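Local coordinates for hypothetical membrane protein (Corynebacterium glutamicum, PDB 6JSB) that binds heme and probably takes part in heme transfer within the corynebacterial heme uptake machinery, at residues N22-P27 against G38-R43; P104-D109 against A142-D147. All blocks are in the same frame, centred on the assembly; numbering follows the deposited sequence.

Interaction 1: residues N22-P27 against G38-R43; sequences NYLEGP and GGIEVR. With HEM (protoporphyrin IX containing Fe), chain C.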
loop_
_atom_site.group_PDB
_atom_site.type_symbol
_atom_site.label_atom_id
_atom_site.label_comp_id
_atom_site.label_asym_id
_atom_site.label_seq_id
_atom_site.Cartn_x
_atom_site.Cartn_y
_atom_site.Cartn_z
ATOM N N ASN A 22 -4.907 -11.131 -6.966
ATOM C CA ASN A 22 -5.452 -12.254 -7.759
ATOM C C ASN A 22 -6.672 -11.830 -8.572
ATOM O O ASN A 22 -6.826 -12.179 -9.749
ATOM C CB ASN A 22 -5.845 -13.376 -6.803
ATOM C CG ASN A 22 -6.287 -14.609 -7.550
ATOM O OD1 ASN A 22 -5.480 -15.182 -8.273
ATOM N ND2 ASN A 22 -7.537 -15.022 -7.406
ATOM N N TYR A 23 -7.590 -11.083 -7.945
ATOM C CA TYR A 23 -8.781 -10.618 -8.651
ATOM C C TYR A 23 -8.421 -9.591 -9.726
ATOM O O TYR A 23 -8.908 -9.681 -10.861
ATOM C CB TYR A 23 -9.726 -10.009 -7.602
ATOM C CG TYR A 23 -10.562 -8.875 -8.116
ATOM C CD1 TYR A 23 -11.691 -9.120 -8.903
ATOM C CD2 TYR A 23 -10.285 -7.561 -7.735
ATOM C CE1 TYR A 23 -12.505 -7.987 -9.352
ATOM C CE2 TYR A 23 -11.080 -6.481 -8.154
ATOM C CZ TYR A 23 -12.158 -6.720 -8.958
ATOM O OH TYR A 23 -12.934 -5.689 -9.398
ATOM N N LEU A 24 -7.573 -8.624 -9.383
ATOM C CA LEU A 24 -7.303 -7.513 -10.303
ATOM C C LEU A 24 -6.582 -8.007 -11.554
ATOM O O LEU A 24 -6.878 -7.555 -12.670
ATOM C CB LEU A 24 -6.521 -6.423 -9.524
ATOM C CG LEU A 24 -6.320 -5.059 -10.252
ATOM C CD1 LEU A 24 -5.084 -5.157 -11.235
ATOM C CD2 LEU A 24 -7.557 -4.586 -11.035
ATOM N N GLU A 25 -5.635 -8.928 -11.410
ATOM C CA GLU A 25 -4.906 -9.434 -12.577
ATOM C C GLU A 25 -5.641 -10.562 -13.272
ATOM O O GLU A 25 -5.156 -11.043 -14.319
ATOM C CB GLU A 25 -3.529 -9.919 -12.121
ATOM C CG GLU A 25 -2.702 -8.772 -11.558
ATOM C CD GLU A 25 -1.212 -9.190 -11.312
ATOM O OE1 GLU A 25 -0.442 -9.096 -12.297
ATOM O OE2 GLU A 25 -0.871 -9.564 -10.160
ATOM N N GLY A 26 -6.786 -10.985 -12.751
ATOM C CA GLY A 26 -7.549 -12.119 -13.269
ATOM C C GLY A 26 -8.638 -11.751 -14.269
ATOM O O GLY A 26 -8.780 -10.593 -14.714
ATOM N N PRO A 27 -9.457 -12.758 -14.621
ATOM C CA PRO A 27 -10.431 -12.612 -15.726
ATOM C C PRO A 27 -11.659 -11.797 -15.389
ATOM O O PRO A 27 -12.384 -11.389 -16.319
ATOM C CB PRO A 27 -10.820 -14.086 -16.053
ATOM C CG PRO A 27 -10.627 -14.815 -14.719
ATOM C CD PRO A 27 -9.336 -14.158 -14.162
ATOM N N GLY A 38 -5.679 -3.634 -18.024
ATOM C CA GLY A 38 -4.717 -2.937 -17.205
ATOM C C GLY A 38 -3.835 -3.921 -16.462
ATOM O O GLY A 38 -3.363 -4.910 -17.053
ATOM N N GLY A 39 -3.651 -3.723 -15.180
ATOM C CA GLY A 39 -2.789 -4.617 -14.433
ATOM C C GLY A 39 -2.135 -3.808 -13.341
ATOM O O GLY A 39 -2.764 -2.912 -12.768
ATOM N N ILE A 40 -0.906 -4.203 -12.987
ATOM C CA ILE A 40 -0.204 -3.581 -11.865
ATOM C C ILE A 40 1.115 -2.978 -12.352
ATOM O O ILE A 40 1.893 -3.657 -13.047
ATOM C CB ILE A 40 0.038 -4.631 -10.748
ATOM C CG1 ILE A 40 -1.327 -5.146 -10.244
ATOM C CG2 ILE A 40 0.969 -4.075 -9.623
ATOM C CD1 ILE A 40 -1.270 -6.204 -9.122
ATOM N N GLU A 41 1.370 -1.713 -12.009
ATOM C CA GLU A 41 2.645 -1.062 -12.275
ATOM C C GLU A 41 3.212 -0.554 -10.959
ATOM O O GLU A 41 2.469 -0.080 -10.098
ATOM C CB GLU A 41 2.490 0.118 -13.284
ATOM C CG GLU A 41 3.809 0.762 -13.713
ATOM C CD GLU A 41 3.678 1.656 -14.955
ATOM O OE1 GLU A 41 2.661 2.370 -15.083
ATOM O OE2 GLU A 41 4.575 1.626 -15.832
ATOM N N VAL A 42 4.528 -0.693 -10.773
ATOM C CA VAL A 42 5.159 -0.213 -9.542
ATOM C C VAL A 42 6.180 0.873 -9.902
ATOM O O VAL A 42 6.626 0.965 -11.056
ATOM C CB VAL A 42 5.813 -1.371 -8.734
ATOM C CG1 VAL A 42 4.769 -2.507 -8.523
ATOM C CG2 VAL A 42 7.093 -1.860 -9.460
ATOM N N ARG A 43 6.551 1.708 -8.915
ATOM C CA ARG A 43 7.451 2.806 -9.191
ATOM C C ARG A 43 8.174 3.230 -7.909
ATOM O O ARG A 43 7.810 2.833 -6.788
ATOM C CB ARG A 43 6.685 4.000 -9.787
ATOM C CG ARG A 43 5.687 4.618 -8.782
ATOM C CD ARG A 43 4.973 5.801 -9.460
ATOM N NE ARG A 43 4.134 6.551 -8.506
ATOM C CZ ARG A 43 2.934 6.149 -8.120
ATOM N NH1 ARG A 43 2.414 4.995 -8.575
ATOM N NH2 ARG A 43 2.237 6.930 -7.267
HETATM C CHA HEM C . -14.303 -7.984 -6.120
HETATM C CHB HEM C . -16.621 -6.909 -10.239
HETATM C CHC HEM C . -15.307 -2.237 -9.647
HETATM C CHD HEM C . -12.692 -3.412 -5.675
HETATM C C1A HEM C . -15.104 -8.057 -7.242
HETATM C C2A HEM C . -15.850 -9.244 -7.614
HETATM C C3A HEM C . -16.503 -8.983 -8.771
HETATM C C4A HEM C . -16.173 -7.604 -9.132
HETATM C CMA HEM C . -17.432 -9.938 -9.582
HETATM C CAA HEM C . -15.865 -10.545 -6.784
HETATM C CBA HEM C . -14.815 -11.508 -7.319
HETATM C CGA HEM C . -14.592 -12.613 -6.311
HETATM O O1A HEM C . -13.839 -13.570 -6.643
HETATM O O2A HEM C . -15.161 -12.512 -5.177
HETATM C C1B HEM C . -16.458 -5.566 -10.433
HETATM C C2B HEM C . -17.001 -4.808 -11.561
HETATM C C3B HEM C . -16.651 -3.519 -11.402
HETATM C C4B HEM C . -15.841 -3.402 -10.182
HETATM C CMB HEM C . -17.869 -5.475 -12.665
HETATM C CAB HEM C . -16.960 -2.286 -12.302
HETATM C CBB HEM C . -17.293 -2.424 -13.590
HETATM C C1C HEM C . -14.473 -2.136 -8.528
HETATM C C2C HEM C . -13.850 -0.925 -8.051
HETATM C C3C HEM C . -13.084 -1.238 -6.979
HETATM C C4C HEM C . -13.261 -2.662 -6.708
HETATM C CMC HEM C . -13.936 0.463 -8.739
HETATM C CAC HEM C . -12.232 -0.211 -6.254
HETATM C CBC HEM C . -11.099 -0.611 -5.695
HETATM C C1D HEM C . -12.928 -4.753 -5.462
HETATM C C2D HEM C . -12.391 -5.510 -4.354
HETATM C C3D HEM C . -12.821 -6.786 -4.451
HETATM C C4D HEM C . -13.635 -6.885 -5.652
HETATM C CMD HEM C . -11.533 -4.874 -3.239
HETATM C CAD HEM C . -12.482 -7.945 -3.463
HETATM C CBD HEM C . -11.286 -8.713 -4.085
HETATM C CGD HEM C . -10.910 -9.826 -3.110
HETATM O O1D HEM C . -11.702 -10.828 -3.047
HETATM O O2D HEM C . -9.846 -9.658 -2.416
HETATM N NA HEM C . -15.329 -7.031 -8.184
HETATM N NB HEM C . -15.735 -4.685 -9.656
HETATM N NC HEM C . -14.107 -3.173 -7.665
HETATM N ND HEM C . -13.648 -5.631 -6.225
HETATM FE FE HEM C . -14.475 -5.083 -8.059
#
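Glu25 and Gly39 mark the nearest approach of the two backbones, with their CA atoms 5.6 Å apart. Residues 22-24 are the end of helix 18-24. A turn follows, in which Gly26 N is hydrogen-bonded to Tyr23 O. The chain of 38-43 runs on as strand 39-43, whose backbone pairs with strand 68-81. Across the two segments the contact is made by Leu24 and Glu25 against Gly39 and Ile40.

Leu24 points at the strand. Leu24 CD1 lies against the carbonyl of Gly39, 3.6 Å from Gly39 O, and also touches Ile40: Leu24 CD1 to Ile40 CG1 is 3.9 Å. CG of Leu24 stands anti to the backbone N (chi1 -171°), which carries the branch toward the strand.

Ile40 also points across. It meets the side chain of Glu25 at about a right angle. Ile40 CD1 is 3.8 Å from Glu25 CG and 3.5 Å from Glu25 OE2, so the methyl lies against both the apolar stem and the carboxylate. The carboxylate is held from elsewhere: OE2 forms a salt bridge with Arg55 NE and accepts a hydrogen bond from Lys52 N. These two partners probably fix how the Glu25 chain lies on Ile40.

Tyr23, next to Leu24, turns to the heme instead. Tyr23 OH binds the heme iron at 2.1 Å and is hydrogen-bonded to His80 NE2. One face of the Tyr23 ring is covered by the porphyrin, with HEM C4D 3.5 Å above the ring plane and offset toward the rim. Ser19 OG and Tyr177 OH are hydrogen-bonded to the heme. The arrangement is that of a tyrosine-ligated heme pocket in an HtaA domain, with the ligand-bearing helix end packed on a strand of the sheet.

Interaction 2: residues P104-D109 against A142-D147; sequences PTVKFD and ATITFD
Val106, Phe108, Ile144 and Phe146 form an apolar contact between two strands of one antiparallel sheet that are not direct neighbours. Strand 95-109 and strand 139-146 each pair with strand 112-122, which runs between them. The contact is made by side chains reaching over that middle strand. The short axes of the two segments come within 8.7 Å, and their N-to-C directions differ by 53°. Both run antiparallel to the middle strand, and the angle is consistent with twist accumulated over two strand steps. All four side chains set out toward the other segment, as expected on the inner face of a curled sheet.

Val106 has its CG1 methyl anti to the backbone N (chi1 176°), and this one methyl makes both of its contacts. Val106 CG1 is 4.0 Å from Ile144 CD1, where the two side chains meet at about a right angle. Val106 CG1 is also 3.7 Å from Phe146 CZ, at the ring edge and near its plane. Leu115 of the middle strand touches both Val106 and Ile144.

This belongs to the HtaA domain, whose strand pairings close into a ring: 95-109, 112-122 and 139-146 are members of it, and 95-109 and 112-122 make a hairpin.

Phe146 is held on more than one side. Ile144 CG2, two residues back in the same strand, lies 3.6 Å above the Phe146 ring plane, offset toward the rim. Val159 of strand 156-165 also packs on the side chain. Phe108 adds a looser touch, with Phe108 CB 4.1 Å from Phe146 CE2. With chi1 at 62°, Phe108 CG stands between its own backbone N and carbonyl carbon. The ring leads away from Phe146 and touches Val69, Ile150 and Leu152.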
loop_
_atom_site.group_PDB
_atom_site.type_symbol
_atom_site.label_atom_id
_atom_site.label_comp_id
_atom_site.label_asym_id
_atom_site.label_seq_id
_atom_site.Cartn_x
_atom_site.Cartn_y
_atom_site.Cartn_z
ATOM N N PRO A 104 3.748 4.922 1.792
ATOM C CA PRO A 104 3.159 4.469 3.059
ATOM C C PRO A 104 4.017 4.857 4.248
ATOM O O PRO A 104 5.246 4.948 4.165
ATOM C CB PRO A 104 3.073 2.957 2.935
ATOM C CG PRO A 104 3.805 2.556 1.621
ATOM C CD PRO A 104 4.238 3.814 0.919
ATOM N N THR A 105 3.337 5.135 5.347
ATOM C CA THR A 105 4.022 5.432 6.608
ATOM C C THR A 105 3.485 4.456 7.645
ATOM O O THR A 105 2.268 4.313 7.780
ATOM C CB THR A 105 3.778 6.890 7.043
ATOM O OG1 THR A 105 4.412 7.789 6.096
ATOM C CG2 THR A 105 4.368 7.152 8.435
ATOM N N VAL A 106 4.376 3.843 8.440
ATOM C CA VAL A 106 3.943 2.999 9.551
ATOM C C VAL A 106 4.099 3.802 10.837
ATOM O O VAL A 106 5.226 4.040 11.284
ATOM C CB VAL A 106 4.761 1.712 9.586
ATOM C CG1 VAL A 106 4.360 0.922 10.796
ATOM C CG2 VAL A 106 4.551 0.913 8.277
ATOM N N LYS A 107 2.989 4.274 11.401
ATOM C CA LYS A 107 3.028 4.925 12.712
ATOM C C LYS A 107 2.948 3.813 13.739
ATOM O O LYS A 107 2.350 2.757 13.472
ATOM C CB LYS A 107 1.833 5.865 12.864
ATOM C CG LYS A 107 1.898 7.025 11.903
ATOM C CD LYS A 107 1.754 8.320 12.672
ATOM C CE LYS A 107 0.500 8.268 13.527
ATOM N NZ LYS A 107 0.388 9.433 14.447
ATOM N N PHE A 108 3.665 3.967 14.855
ATOM C CA PHE A 108 3.615 2.900 15.838
ATOM C C PHE A 108 3.739 3.476 17.246
ATOM O O PHE A 108 4.271 4.567 17.484
ATOM C CB PHE A 108 4.750 1.841 15.599
ATOM C CG PHE A 108 6.105 2.402 15.723
ATOM C CD1 PHE A 108 6.705 2.518 16.996
ATOM C CD2 PHE A 108 6.780 2.906 14.612
ATOM C CE1 PHE A 108 7.953 3.087 17.113
ATOM C CE2 PHE A 108 8.055 3.473 14.724
ATOM C CZ PHE A 108 8.635 3.545 16.004
ATOM N N ASP A 109 3.227 2.695 18.175
ATOM C CA ASP A 109 3.349 2.970 19.620
ATOM C C ASP A 109 3.353 1.587 20.272
ATOM O O ASP A 109 2.295 0.936 20.350
ATOM C CB ASP A 109 2.174 3.814 20.061
ATOM C CG ASP A 109 2.142 4.048 21.531
ATOM O OD1 ASP A 109 3.144 3.771 22.213
ATOM O OD2 ASP A 109 1.102 4.549 21.968
ATOM N N ALA A 142 -5.205 1.391 7.415
ATOM C CA ALA A 142 -5.344 0.165 8.193
ATOM C C ALA A 142 -4.804 0.394 9.579
ATOM O O ALA A 142 -3.870 1.202 9.759
ATOM C CB ALA A 142 -4.580 -1.041 7.535
ATOM N N THR A 143 -5.325 -0.384 10.549
ATOM C CA THR A 143 -4.696 -0.470 11.867
ATOM C C THR A 143 -3.817 -1.709 11.895
ATOM O O THR A 143 -3.975 -2.604 11.070
ATOM C CB THR A 143 -5.723 -0.541 12.999
ATOM O OG1 THR A 143 -6.610 -1.615 12.746
ATOM C CG2 THR A 143 -6.531 0.784 13.038
ATOM N N ILE A 144 -2.816 -1.698 12.795
ATOM C CA ILE A 144 -1.803 -2.765 12.782
ATOM C C ILE A 144 -1.613 -3.266 14.196
ATOM O O ILE A 144 -1.575 -2.464 15.141
ATOM C CB ILE A 144 -0.432 -2.252 12.280
ATOM C CG1 ILE A 144 -0.573 -1.463 10.985
ATOM C CG2 ILE A 144 0.504 -3.461 12.071
ATOM C CD1 ILE A 144 0.764 -0.754 10.535
ATOM N N THR A 145 -1.466 -4.583 14.344
ATOM C CA THR A 145 -0.992 -5.159 15.593
ATOM C C THR A 145 0.289 -5.912 15.255
ATOM O O THR A 145 0.310 -6.765 14.350
ATOM C CB THR A 145 -2.034 -6.075 16.245
ATOM O OG1 THR A 145 -3.256 -5.348 16.444
ATOM C CG2 THR A 145 -1.527 -6.608 17.605
ATOM N N PHE A 146 1.359 -5.571 15.952
ATOM C CA PHE A 146 2.657 -6.214 15.706
ATOM C C PHE A 146 2.888 -7.382 16.664
ATOM O O PHE A 146 2.346 -7.430 17.790
ATOM C CB PHE A 146 3.798 -5.208 15.872
ATOM C CG PHE A 146 3.799 -4.111 14.826
ATOM C CD1 PHE A 146 4.223 -4.360 13.555
ATOM C CD2 PHE A 146 3.352 -2.801 15.182
ATOM C CE1 PHE A 146 4.207 -3.333 12.571
ATOM C CE2 PHE A 146 3.370 -1.791 14.185
ATOM C CZ PHE A 146 3.796 -2.096 12.911
ATOM N N ASP A 147 3.830 -8.284 16.262
ATOM C CA ASP A 147 4.153 -9.441 17.096
ATOM C C ASP A 147 5.127 -9.106 18.201
ATOM O O ASP A 147 5.421 -9.976 19.043
ATOM C CB ASP A 147 4.671 -10.643 16.241
ATOM C CG ASP A 147 5.856 -10.328 15.370
ATOM O OD1 ASP A 147 6.525 -9.305 15.551
ATOM O OD2 ASP A 147 6.167 -11.172 14.468
#

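In the fold
Interactions 1 and 2 lie on opposite sides of the centre of the chain. Their centres are 25 Å apart, and their nearest atoms are about 9 Å apart without touching. Both reach the same sheet. Strand 68-81 connects them: it pairs with strand 39-43 of interaction 1 and with strand 95-109 of interaction 2. Interaction 1 lies at the heme and carries its axial ligand; the side chain of Leu24 is about 9 Å from that of Tyr177, another heme-binding residue. Interaction 2 holds no heme ligand. The side chain of Phe146 is about 9 Å from a bound calcium ion.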